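Local coordinates for protein metalloregulator ScaR (Streptococcus gordonii, PDB 3HRS) that acts as a manganese-responsive transcriptional repressor of the DtxR/MntR family, a homodimer that probably binds DNA when its metal sites are filled, at residues 5-10 against 28-33; 19-24 against 56-61; 71-76 against 108-113; 150-155 against 178-183. All coordinates share one frame; numbering follows the deposited sequence.

Interaction 1 (5-10 against 28-33); sequences EDYLKC and QLMQVS
One face of the Tyr7 ring is covered by the Met30 methyl: CE stands 3.9 Å from the ring centroid and almost exactly on its normal, a CH-pi contact. Met30 SD, 4.6 Å from the same centroid, adds a Met-aromatic contact on that face, and Met30 CG meets the ring at Tyr7 CE2. Val32 comes tip to tip with the tyrosine, its CG2 3.3 Å from Tyr7 OH. Met30 can curl over the ring because its unbranched chain bends at both chi2 (-65°) and chi3 (-53°). This is helix 4-13 packing on the end of helix 23-30 in the N-terminal winged helix-turn-helix domain, where helix 23-30 leads through a short turn into helix 34-46. Gln31, with positive phi (54°), is the C-prime residue of a Schellman motif that ends helix 23-30, and Ser33 occupies the N-cap position of helix 34-46. The thioether also touches Cys10, whose CB lies 3.6 Å from Met30 SD. The short Cys10 side chain suits a site facing both Met30 and Leu29; its SG, anti to the backbone N, reaches Leu29 CD2 at 3.5 Å. Helix 34-46 packs against the tyrosine through Met40, Met41 and Leu44.

Interaction 2 (19-24 against 56-61); sequences NKITNK and AGYLLT
The backbones come closest where Lys20 faces Ala56, with their CA atoms 4.3 Å apart, yet no main-chain hydrogen bond joins 19-24 to 56-61. The contact sets the wing of a winged helix-turn-helix domain, the hairpin of strands 50-53 and 57-60, beside the loop that enters helix 23-30. Gly57 lies at the start of the second strand with phi 87° and psi -66°; a side chain here would collide with the preceding carbonyl O and come close to Ile21 N, so glycine suits this position, where the hairpin turn passes into the strand. Ile21 is the buried residue of the loop. Its CG1, beside its own backbone N, sits 3.2 Å from Ala56 O, while its CG2, anti to that N, is directed at the edge of the Tyr58 ring, 4.0 Å from CD1. The beta-branched side chain thus touches backbone with one arm and an aromatic edge with the other. Ile26 of helix 23-30 packs on both Ile21 and Tyr58, and Met41 of helix 34-46 also meets the tyrosine. Thr22 is the N-cap of helix 23-30, its OG1 accepting from Glu25 N. One residue further on, Asn23 crosses the tyrosine at about a right angle, its amide plane turned 44° from the ring, and Tyr58 OH donates a weak hydrogen bond of 3.3 Å to Asn23 OD1.

Interaction 3 (71-76 against 108-113); sequences LYRKHR and FVERLD. With SO4 (sulfate ion), chain C.
Arg73 runs extended through chi2 and then turns at chi3 (80°), which swings its guanidinium to two acids on the neighbouring helix; Glu110 bends at chi2 (51°) to meet it, and Asp113 holds its CG anti to the backbone N. The result is a largely buried salt-bridge network between helices 62-84 and 106-115 of the metal-binding and dimerisation domain, whose short segments cross at 58°. Asp113 OD2 receives both Arg73 terminal nitrogens end-on, NH2 at 3.0 Å and NH1 at 3.3 Å. That oxygen lies in the guanidinium plane, but the arginine meets it from above the carboxylate plane. Arg73 NH2 also forms a salt bridge to Glu110 OE2 at 2.6 Å, weak as a hydrogen bond because its angle is poor, and NH1 donates to Pro129 O as well. The arginine would be expected to favour the ionised form of both carboxylates, and its several N-H groups suit a site with several acceptors. Where the helices come nearest, Val109 packs its CG2 against Lys74 CG at 3.4 Å, the aliphatic part of the lysine serving as an apolar surface. On another side of helix 62-84, Tyr72 presents its CD1 edge to the face of the Arg76 guanidinium, which holds a sulfate, probably from the crystallisation liquor. Arg76 NH2 donates to sulfate O4 over 3.2 Å along a nearly straight bond.

Interaction 4 (150-155 against 178-183); sequences GDYILA and IRFLGY
Tyr152, Ile178 and Phe180 make the apolar centre, their side chains on one face of the sheet. Tyr152 CB lies 4.2 Å from Ile178 CG2, and the Tyr152 side chain lies alongside that of Phe180, its CD1 4.0 Å from Phe180 CB. Leu154 adds its CB against Ile178 CG1. Leu192 and Val194 of strand 189-194 and Val211 of strand 209-212 extend this core, which large apolar side chains suit. Beneath it, strands 150-157 and 177-184 pair antiparallel in the sheet of the SH3-like FeoA domain. Gly150 and Phe180 form a hydrogen-bonded pair, with Gly150 N to Phe180 O at 3.1 Å and Phe180 N to Gly150 O at 2.8 Å. Tyr152 and Ile178 form the next such pair; Ile178 N donates to Tyr152 O at 2.7 Å, while the return bond from Tyr152 N is weak. Gly150 has phi 106° and psi -155°, angles at which a side chain would strike the preceding carbonyl. The phenol of Tyr152 is satisfied by Glu148 O. On the other face, Asp151 and Arg179 form the non-hydrogen-bonded pair, pointing the same way with their charged planes perpendicular. Asp151 OD1 stays 4.4 Å from Arg179 NE, beyond a salt bridge, so the attraction on this exposed face is probably modest and the pairing rests on backbone bonds and the buried face.

How the interactions relate
Interactions 1 and 2 share helix 23-30 in the DNA-binding domain, centres 12 Å apart; Leu8 CD2 touches Leu60 CD2 at 3.8 Å, joining the first helix to the wing. Helix 62-84 follows strand 57-60 and carries the fold to interaction 3, which meets interaction 1 through Lys9 CD and Tyr72 OH, 3.3 Å apart. Interaction 3 is near the Zn-binding residues, which hold no metal in this chain: the side chains of Lys74 and Arg73 are about 10 Å from those of Glu79 and Cys122, respectively. His75 NE2 bonds Asp159 OD2, and Asp159 N also bonds the sulfate held by Arg76. Interaction 4 stands apart, but the Leu154 side chain is about 9 Å from that of Zn-binding His124.

Interaction 1 (5-10 against 28-33)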
# COMPACT_ATOMS: atom_id res chain seq x y z
N GLU A 5 17.49 -6.43 1.99
CA GLU A 5 16.45 -7.38 2.29
C GLU A 5 16.34 -8.41 1.17
O GLU A 5 16.05 -9.58 1.42
CB GLU A 5 15.12 -6.67 2.56
CG GLU A 5 15.15 -5.78 3.81
CD GLU A 5 13.89 -4.93 3.97
OE1 GLU A 5 12.77 -5.49 4.04
OE2 GLU A 5 14.03 -3.68 4.05
N ASP A 6 16.60 -7.98 -0.06
CA ASP A 6 16.50 -8.88 -1.22
C ASP A 6 17.67 -9.83 -1.23
O ASP A 6 17.59 -10.92 -1.78
CB ASP A 6 16.50 -8.10 -2.52
CG ASP A 6 15.32 -7.19 -2.65
OD1 ASP A 6 15.48 -6.12 -3.26
OD2 ASP A 6 14.23 -7.56 -2.15
N TYR A 7 18.77 -9.41 -0.64
CA TYR A 7 19.92 -10.28 -0.55
C TYR A 7 19.68 -11.36 0.50
O TYR A 7 19.92 -12.54 0.26
CB TYR A 7 21.17 -9.47 -0.23
CG TYR A 7 21.87 -8.89 -1.43
CD1 TYR A 7 21.56 -7.62 -1.89
CD2 TYR A 7 22.86 -9.60 -2.08
CE1 TYR A 7 22.22 -7.09 -2.99
CE2 TYR A 7 23.51 -9.08 -3.18
CZ TYR A 7 23.19 -7.83 -3.63
OH TYR A 7 23.85 -7.31 -4.72
N LEU A 8 19.21 -10.94 1.68
CA LEU A 8 18.99 -11.87 2.79
C LEU A 8 17.99 -12.92 2.40
O LEU A 8 18.15 -14.08 2.78
CB LEU A 8 18.49 -11.16 4.05
CG LEU A 8 19.48 -10.90 5.19
CD1 LEU A 8 18.70 -10.79 6.48
CD2 LEU A 8 20.53 -12.01 5.31
N LYS A 9 16.95 -12.53 1.66
CA LYS A 9 15.98 -13.51 1.20
C LYS A 9 16.75 -14.54 0.38
O LYS A 9 16.75 -15.73 0.71
CB LYS A 9 14.88 -12.87 0.36
CG LYS A 9 13.53 -13.56 0.46
CD LYS A 9 13.35 -14.65 -0.59
CE LYS A 9 12.76 -14.09 -1.89
NZ LYS A 9 11.28 -13.87 -1.86
N CYS A 10 17.42 -14.07 -0.66
CA CYS A 10 18.24 -14.92 -1.51
C CYS A 10 19.13 -15.87 -0.70
O CYS A 10 18.92 -17.08 -0.67
CB CYS A 10 19.08 -14.05 -2.45
SG CYS A 10 20.43 -14.92 -3.28
N GLN A 28 24.93 -14.54 -9.41
CA GLN A 28 24.05 -15.18 -10.37
C GLN A 28 22.58 -14.97 -10.02
O GLN A 28 21.80 -14.50 -10.85
CB GLN A 28 24.33 -16.68 -10.42
CG GLN A 28 25.39 -17.08 -11.42
CD GLN A 28 25.57 -18.58 -11.49
OE1 GLN A 28 25.07 -19.32 -10.63
NE2 GLN A 28 26.27 -19.05 -12.51
N LEU A 29 22.21 -15.33 -8.80
CA LEU A 29 20.82 -15.26 -8.38
C LEU A 29 20.31 -13.83 -8.38
O LEU A 29 19.15 -13.58 -8.70
CB LEU A 29 20.63 -15.87 -6.99
CG LEU A 29 20.41 -17.38 -6.83
CD1 LEU A 29 21.61 -18.18 -7.31
CD2 LEU A 29 20.07 -17.71 -5.37
N MET A 30 21.18 -12.89 -8.02
CA MET A 30 20.79 -11.50 -7.85
C MET A 30 20.93 -10.70 -9.14
O MET A 30 20.39 -9.59 -9.26
CB MET A 30 21.65 -10.85 -6.76
CG MET A 30 21.57 -11.55 -5.41
SD MET A 30 19.92 -11.44 -4.74
CE MET A 30 19.67 -9.67 -4.83
N GLN A 31 21.64 -11.27 -10.11
CA GLN A 31 21.98 -10.58 -11.35
C GLN A 31 22.66 -9.25 -11.06
O GLN A 31 22.16 -8.19 -11.44
CB GLN A 31 20.73 -10.36 -12.21
CG GLN A 31 21.00 -10.35 -13.71
CD GLN A 31 20.98 -11.75 -14.31
OE1 GLN A 31 20.64 -12.73 -13.64
NE2 GLN A 31 21.33 -11.86 -15.59
N VAL A 32 23.80 -9.31 -10.37
CA VAL A 32 24.56 -8.10 -10.06
C VAL A 32 26.06 -8.21 -10.31
O VAL A 32 26.60 -9.29 -10.58
CB VAL A 32 24.32 -7.60 -8.60
CG1 VAL A 32 22.97 -6.91 -8.47
CG2 VAL A 32 24.44 -8.75 -7.61
N SER A 33 26.72 -7.06 -10.23
CA SER A 33 28.16 -6.92 -10.39
C SER A 33 28.89 -7.47 -9.17
O SER A 33 28.58 -7.08 -8.05
CB SER A 33 28.49 -5.43 -10.59
OG SER A 33 29.76 -5.08 -10.07

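Interaction 2 (19-24 against 56-61)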
# COMPACT_ATOMS: atom_id res chain seq x y z
N ASN A 19 24.44 -26.21 0.68
CA ASN A 19 25.72 -26.29 -0.00
C ASN A 19 26.47 -25.08 0.53
O ASN A 19 25.97 -24.40 1.43
CB ASN A 19 25.51 -26.17 -1.52
CG ASN A 19 26.44 -27.09 -2.32
OD1 ASN A 19 26.55 -28.28 -2.04
ND2 ASN A 19 27.08 -26.52 -3.34
N LYS A 20 27.65 -24.82 -0.01
CA LYS A 20 28.30 -23.55 0.25
C LYS A 20 27.41 -22.44 -0.32
O LYS A 20 26.23 -22.64 -0.59
CB LYS A 20 29.69 -23.49 -0.38
CG LYS A 20 30.83 -23.84 0.57
CD LYS A 20 31.95 -24.58 -0.16
CE LYS A 20 31.52 -26.03 -0.50
NZ LYS A 20 32.14 -26.58 -1.76
N ILE A 21 27.99 -21.26 -0.46
CA ILE A 21 27.33 -20.11 -1.02
C ILE A 21 28.44 -19.31 -1.64
O ILE A 21 29.11 -18.53 -0.97
CB ILE A 21 26.68 -19.26 0.07
CG1 ILE A 21 25.58 -20.05 0.77
CG2 ILE A 21 26.09 -18.00 -0.51
CD1 ILE A 21 24.60 -19.14 1.52
N THR A 22 28.68 -19.54 -2.92
CA THR A 22 29.71 -18.79 -3.62
C THR A 22 29.21 -17.35 -3.71
O THR A 22 28.03 -17.09 -3.45
CB THR A 22 29.92 -19.36 -5.03
OG1 THR A 22 29.21 -18.56 -5.98
CG2 THR A 22 29.40 -20.79 -5.10
N ASN A 23 30.08 -16.41 -4.05
CA ASN A 23 29.60 -15.08 -4.41
C ASN A 23 29.18 -15.11 -5.87
O ASN A 23 28.31 -14.34 -6.29
CB ASN A 23 30.65 -14.00 -4.16
CG ASN A 23 30.86 -13.72 -2.68
OD1 ASN A 23 30.92 -14.64 -1.86
ND2 ASN A 23 30.97 -12.45 -2.32
N LYS A 24 29.81 -16.00 -6.64
CA LYS A 24 29.42 -16.27 -8.02
C LYS A 24 27.91 -16.55 -8.01
O LYS A 24 27.16 -15.94 -8.77
CB LYS A 24 30.22 -17.47 -8.59
CG LYS A 24 30.28 -17.57 -10.14
CD LYS A 24 31.32 -18.62 -10.66
CE LYS A 24 31.45 -18.61 -12.21
NZ LYS A 24 32.51 -19.50 -12.79
N ALA A 56 29.38 -23.64 5.09
CA ALA A 56 28.18 -23.03 4.52
C ALA A 56 28.42 -21.70 3.79
O ALA A 56 27.52 -21.19 3.09
CB ALA A 56 27.10 -22.88 5.59
N GLY A 57 29.60 -21.12 3.96
CA GLY A 57 29.89 -19.85 3.33
C GLY A 57 29.43 -18.70 4.21
O GLY A 57 30.26 -17.92 4.70
N TYR A 58 28.12 -18.59 4.39
CA TYR A 58 27.59 -17.70 5.41
C TYR A 58 26.53 -18.41 6.23
O TYR A 58 25.82 -19.28 5.71
CB TYR A 58 26.98 -16.46 4.80
CG TYR A 58 27.88 -15.73 3.84
CD1 TYR A 58 27.82 -15.98 2.49
CD2 TYR A 58 28.75 -14.76 4.29
CE1 TYR A 58 28.63 -15.30 1.60
CE2 TYR A 58 29.56 -14.07 3.41
CZ TYR A 58 29.49 -14.34 2.07
OH TYR A 58 30.30 -13.66 1.18
N LEU A 59 26.43 -18.06 7.50
CA LEU A 59 25.35 -18.50 8.37
C LEU A 59 24.62 -17.26 8.81
O LEU A 59 25.23 -16.22 9.02
CB LEU A 59 25.88 -19.21 9.62
CG LEU A 59 26.22 -20.71 9.68
CD1 LEU A 59 26.76 -21.20 8.37
CD2 LEU A 59 27.22 -20.99 10.83
N LEU A 60 23.31 -17.36 8.98
CA LEU A 60 22.56 -16.21 9.47
C LEU A 60 22.53 -16.17 10.99
O LEU A 60 22.48 -17.21 11.68
CB LEU A 60 21.15 -16.18 8.91
CG LEU A 60 21.11 -15.60 7.49
CD1 LEU A 60 21.77 -16.58 6.56
CD2 LEU A 60 19.69 -15.34 7.05
N THR A 61 22.58 -14.94 11.50
CA THR A 61 22.53 -14.71 12.92
C THR A 61 21.08 -14.66 13.33
O THR A 61 20.21 -14.57 12.47
CB THR A 61 23.19 -13.36 13.25
OG1 THR A 61 22.34 -12.31 12.78
CG2 THR A 61 24.53 -13.26 12.54

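Interaction 3 (71-76 against 108-113)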
# COMPACT_ATOMS: atom_id res chain seq x y z
N LEU A 71 10.44 -10.04 6.35
CA LEU A 71 10.33 -10.02 4.90
C LEU A 71 9.22 -10.97 4.42
O LEU A 71 8.42 -10.65 3.54
CB LEU A 71 11.63 -10.50 4.28
CG LEU A 71 12.63 -9.37 4.18
CD1 LEU A 71 13.89 -9.91 3.52
CD2 LEU A 71 12.01 -8.21 3.39
N TYR A 72 9.19 -12.15 5.02
CA TYR A 72 8.26 -13.14 4.60
C TYR A 72 6.86 -12.78 5.10
O TYR A 72 5.87 -12.95 4.35
CB TYR A 72 8.73 -14.52 5.04
CG TYR A 72 9.63 -15.20 4.03
CD1 TYR A 72 9.11 -15.91 2.97
CD2 TYR A 72 11.00 -15.17 4.16
CE1 TYR A 72 9.92 -16.55 2.05
CE2 TYR A 72 11.83 -15.80 3.24
CZ TYR A 72 11.28 -16.49 2.19
OH TYR A 72 12.10 -17.13 1.28
N ARG A 73 6.77 -12.24 6.33
CA ARG A 73 5.48 -11.72 6.82
C ARG A 73 4.92 -10.70 5.85
O ARG A 73 3.79 -10.86 5.36
CB ARG A 73 5.58 -11.09 8.20
CG ARG A 73 5.09 -11.99 9.30
CD ARG A 73 5.33 -11.37 10.67
NE ARG A 73 4.32 -10.38 11.04
CZ ARG A 73 3.08 -10.67 11.43
NH1 ARG A 73 2.65 -11.93 11.48
NH2 ARG A 73 2.25 -9.70 11.76
N LYS A 74 5.72 -9.68 5.57
CA LYS A 74 5.29 -8.56 4.73
C LYS A 74 4.78 -9.09 3.40
O LYS A 74 3.62 -8.86 3.01
CB LYS A 74 6.45 -7.59 4.53
CG LYS A 74 6.02 -6.18 4.19
CD LYS A 74 7.11 -5.43 3.43
CE LYS A 74 8.04 -4.64 4.38
NZ LYS A 74 9.30 -5.33 4.69
N HIS A 75 5.65 -9.86 2.74
CA HIS A 75 5.38 -10.43 1.44
C HIS A 75 4.18 -11.39 1.37
O HIS A 75 3.36 -11.30 0.45
CB HIS A 75 6.60 -11.18 1.00
CG HIS A 75 6.41 -11.95 -0.26
ND1 HIS A 75 6.37 -11.35 -1.49
CD2 HIS A 75 6.25 -13.28 -0.47
CE1 HIS A 75 6.21 -12.28 -2.42
NE2 HIS A 75 6.13 -13.46 -1.83
N ARG A 76 4.08 -12.31 2.33
CA ARG A 76 2.94 -13.21 2.35
C ARG A 76 1.63 -12.54 2.84
O ARG A 76 0.57 -12.88 2.36
CB ARG A 76 3.24 -14.51 3.10
CG ARG A 76 4.21 -15.37 2.33
CD ARG A 76 4.99 -16.40 3.17
NE ARG A 76 5.95 -17.08 2.31
CZ ARG A 76 6.68 -18.14 2.66
NH1 ARG A 76 6.57 -18.68 3.87
NH2 ARG A 76 7.53 -18.67 1.79
N PHE A 108 1.81 -0.94 8.93
CA PHE A 108 0.81 -1.33 7.96
C PHE A 108 0.70 -2.85 8.03
O PHE A 108 -0.38 -3.41 8.15
CB PHE A 108 1.22 -0.88 6.54
CG PHE A 108 0.20 -1.21 5.48
CD1 PHE A 108 -0.79 -0.28 5.14
CD2 PHE A 108 0.23 -2.44 4.82
CE1 PHE A 108 -1.75 -0.57 4.16
CE2 PHE A 108 -0.72 -2.75 3.83
CZ PHE A 108 -1.71 -1.82 3.50
N VAL A 109 1.84 -3.52 7.99
CA VAL A 109 1.82 -4.96 7.95
C VAL A 109 1.19 -5.52 9.20
O VAL A 109 0.42 -6.47 9.14
CB VAL A 109 3.23 -5.52 7.68
CG1 VAL A 109 3.22 -7.02 7.68
CG2 VAL A 109 3.71 -5.03 6.33
N GLU A 110 1.45 -4.91 10.34
CA GLU A 110 0.83 -5.41 11.57
C GLU A 110 -0.68 -5.22 11.54
O GLU A 110 -1.42 -6.14 11.87
CB GLU A 110 1.44 -4.79 12.82
CG GLU A 110 2.23 -5.79 13.66
CD GLU A 110 3.25 -6.59 12.84
OE1 GLU A 110 3.93 -6.01 11.97
OE2 GLU A 110 3.37 -7.80 13.09
N ARG A 111 -1.15 -4.05 11.15
CA ARG A 111 -2.60 -3.84 11.09
C ARG A 111 -3.25 -4.81 10.07
O ARG A 111 -4.26 -5.47 10.37
CB ARG A 111 -2.92 -2.39 10.75
CG ARG A 111 -2.25 -1.37 11.67
CD ARG A 111 -2.49 -1.68 13.12
NE ARG A 111 -3.91 -1.83 13.39
CZ ARG A 111 -4.44 -1.95 14.60
NH1 ARG A 111 -3.67 -1.91 15.68
NH2 ARG A 111 -5.76 -2.09 14.73
N LEU A 112 -2.63 -4.90 8.89
CA LEU A 112 -3.02 -5.81 7.84
C LEU A 112 -3.25 -7.19 8.39
O LEU A 112 -4.23 -7.84 8.06
CB LEU A 112 -1.91 -5.90 6.80
CG LEU A 112 -2.34 -5.92 5.33
CD1 LEU A 112 -1.57 -6.99 4.62
CD2 LEU A 112 -3.87 -6.11 5.14
N ASP A 113 -2.32 -7.65 9.22
CA ASP A 113 -2.37 -9.00 9.76
C ASP A 113 -3.67 -9.18 10.51
O ASP A 113 -4.37 -10.16 10.34
CB ASP A 113 -1.20 -9.22 10.72
CG ASP A 113 -1.01 -10.68 11.10
OD1 ASP A 113 -1.42 -11.59 10.35
OD2 ASP A 113 -0.41 -10.92 12.17
S SO4 C . 8.69 -19.01 -1.68
O1 SO4 C . 7.84 -20.19 -1.46
O2 SO4 C . 9.91 -19.18 -0.89
O3 SO4 C . 9.07 -18.88 -3.09
O4 SO4 C . 7.98 -17.80 -1.24

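Interaction 4 (150-155 against 178-183)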
# COMPACT_ATOMS: atom_id res chain seq x y z
N GLY A 150 2.37 -42.92 -5.09
CA GLY A 150 0.96 -42.82 -4.78
C GLY A 150 0.41 -41.41 -4.60
O GLY A 150 0.95 -40.43 -5.13
N ASP A 151 -0.68 -41.31 -3.84
CA ASP A 151 -1.41 -40.06 -3.71
C ASP A 151 -0.68 -39.05 -2.83
O ASP A 151 -0.01 -39.42 -1.87
CB ASP A 151 -2.83 -40.33 -3.18
CG ASP A 151 -3.71 -40.99 -4.22
OD1 ASP A 151 -4.38 -40.25 -4.99
OD2 ASP A 151 -3.74 -42.24 -4.28
N TYR A 152 -0.81 -37.77 -3.19
CA TYR A 152 -0.13 -36.67 -2.50
C TYR A 152 -0.97 -35.37 -2.59
O TYR A 152 -1.66 -35.14 -3.58
CB TYR A 152 1.24 -36.41 -3.13
CG TYR A 152 2.38 -37.22 -2.57
CD1 TYR A 152 2.68 -38.50 -3.05
CD2 TYR A 152 3.20 -36.71 -1.57
CE1 TYR A 152 3.74 -39.24 -2.54
CE2 TYR A 152 4.26 -37.44 -1.05
CZ TYR A 152 4.52 -38.70 -1.54
OH TYR A 152 5.58 -39.42 -1.02
N ILE A 153 -0.90 -34.53 -1.55
CA ILE A 153 -1.45 -33.19 -1.67
C ILE A 153 -0.38 -32.23 -2.16
O ILE A 153 0.76 -32.27 -1.69
CB ILE A 153 -1.94 -32.61 -0.34
CG1 ILE A 153 -2.50 -33.70 0.58
CG2 ILE A 153 -3.00 -31.56 -0.59
CD1 ILE A 153 -2.97 -33.12 1.92
N LEU A 154 -0.73 -31.38 -3.11
CA LEU A 154 0.18 -30.33 -3.55
C LEU A 154 0.09 -29.18 -2.57
O LEU A 154 -0.72 -28.27 -2.73
CB LEU A 154 -0.21 -29.84 -4.93
CG LEU A 154 0.86 -28.95 -5.53
CD1 LEU A 154 2.19 -29.43 -5.00
CD2 LEU A 154 0.81 -29.05 -7.04
N ALA A 155 0.95 -29.20 -1.55
CA ALA A 155 0.77 -28.32 -0.40
C ALA A 155 1.36 -26.92 -0.55
O ALA A 155 0.74 -25.95 -0.11
CB ALA A 155 1.25 -28.97 0.87
N ILE A 178 -2.56 -35.31 -6.15
CA ILE A 178 -1.47 -35.58 -7.06
C ILE A 178 -1.03 -37.03 -6.90
O ILE A 178 -0.77 -37.48 -5.79
CB ILE A 178 -0.29 -34.62 -6.77
CG1 ILE A 178 -0.48 -33.31 -7.54
CG2 ILE A 178 1.04 -35.23 -7.11
CD1 ILE A 178 -0.90 -33.52 -8.98
N ARG A 179 -0.99 -37.77 -8.01
CA ARG A 179 -0.44 -39.11 -7.99
C ARG A 179 1.00 -39.08 -8.49
O ARG A 179 1.26 -38.81 -9.66
CB ARG A 179 -1.24 -40.05 -8.89
CG ARG A 179 -2.65 -40.42 -8.41
CD ARG A 179 -3.24 -41.45 -9.39
NE ARG A 179 -4.63 -41.80 -9.11
CZ ARG A 179 -5.45 -42.38 -9.99
NH1 ARG A 179 -5.01 -42.66 -11.21
NH2 ARG A 179 -6.70 -42.66 -9.66
N PHE A 180 1.93 -39.36 -7.58
CA PHE A 180 3.34 -39.51 -7.91
C PHE A 180 3.59 -40.90 -8.47
O PHE A 180 3.26 -41.89 -7.82
CB PHE A 180 4.20 -39.32 -6.66
CG PHE A 180 5.68 -39.29 -6.93
CD1 PHE A 180 6.18 -38.79 -8.12
CD2 PHE A 180 6.57 -39.73 -5.96
CE1 PHE A 180 7.55 -38.74 -8.35
CE2 PHE A 180 7.94 -39.69 -6.19
CZ PHE A 180 8.43 -39.20 -7.38
N LEU A 181 4.17 -40.99 -9.66
CA LEU A 181 4.48 -42.29 -10.26
C LEU A 181 5.97 -42.62 -10.14
O LEU A 181 6.45 -43.55 -10.76
CB LEU A 181 4.05 -42.35 -11.72
CG LEU A 181 2.60 -41.94 -11.96
CD1 LEU A 181 2.33 -41.75 -13.44
CD2 LEU A 181 1.67 -42.98 -11.36
N GLY A 182 6.69 -41.83 -9.35
CA GLY A 182 8.10 -42.07 -9.10
C GLY A 182 9.03 -41.36 -10.06
O GLY A 182 8.63 -40.89 -11.13
N TYR A 183 10.29 -41.26 -9.66
CA TYR A 183 11.34 -40.80 -10.55
C TYR A 183 11.72 -41.95 -11.49
O TYR A 183 12.03 -43.04 -11.03
CB TYR A 183 12.55 -40.38 -9.72
CG TYR A 183 13.66 -39.72 -10.49
CD1 TYR A 183 13.77 -38.34 -10.53
CD2 TYR A 183 14.61 -40.46 -11.17
CE1 TYR A 183 14.79 -37.72 -11.23
CE2 TYR A 183 15.64 -39.85 -11.87
CZ TYR A 183 15.72 -38.48 -11.90
OH TYR A 183 16.73 -37.85 -12.59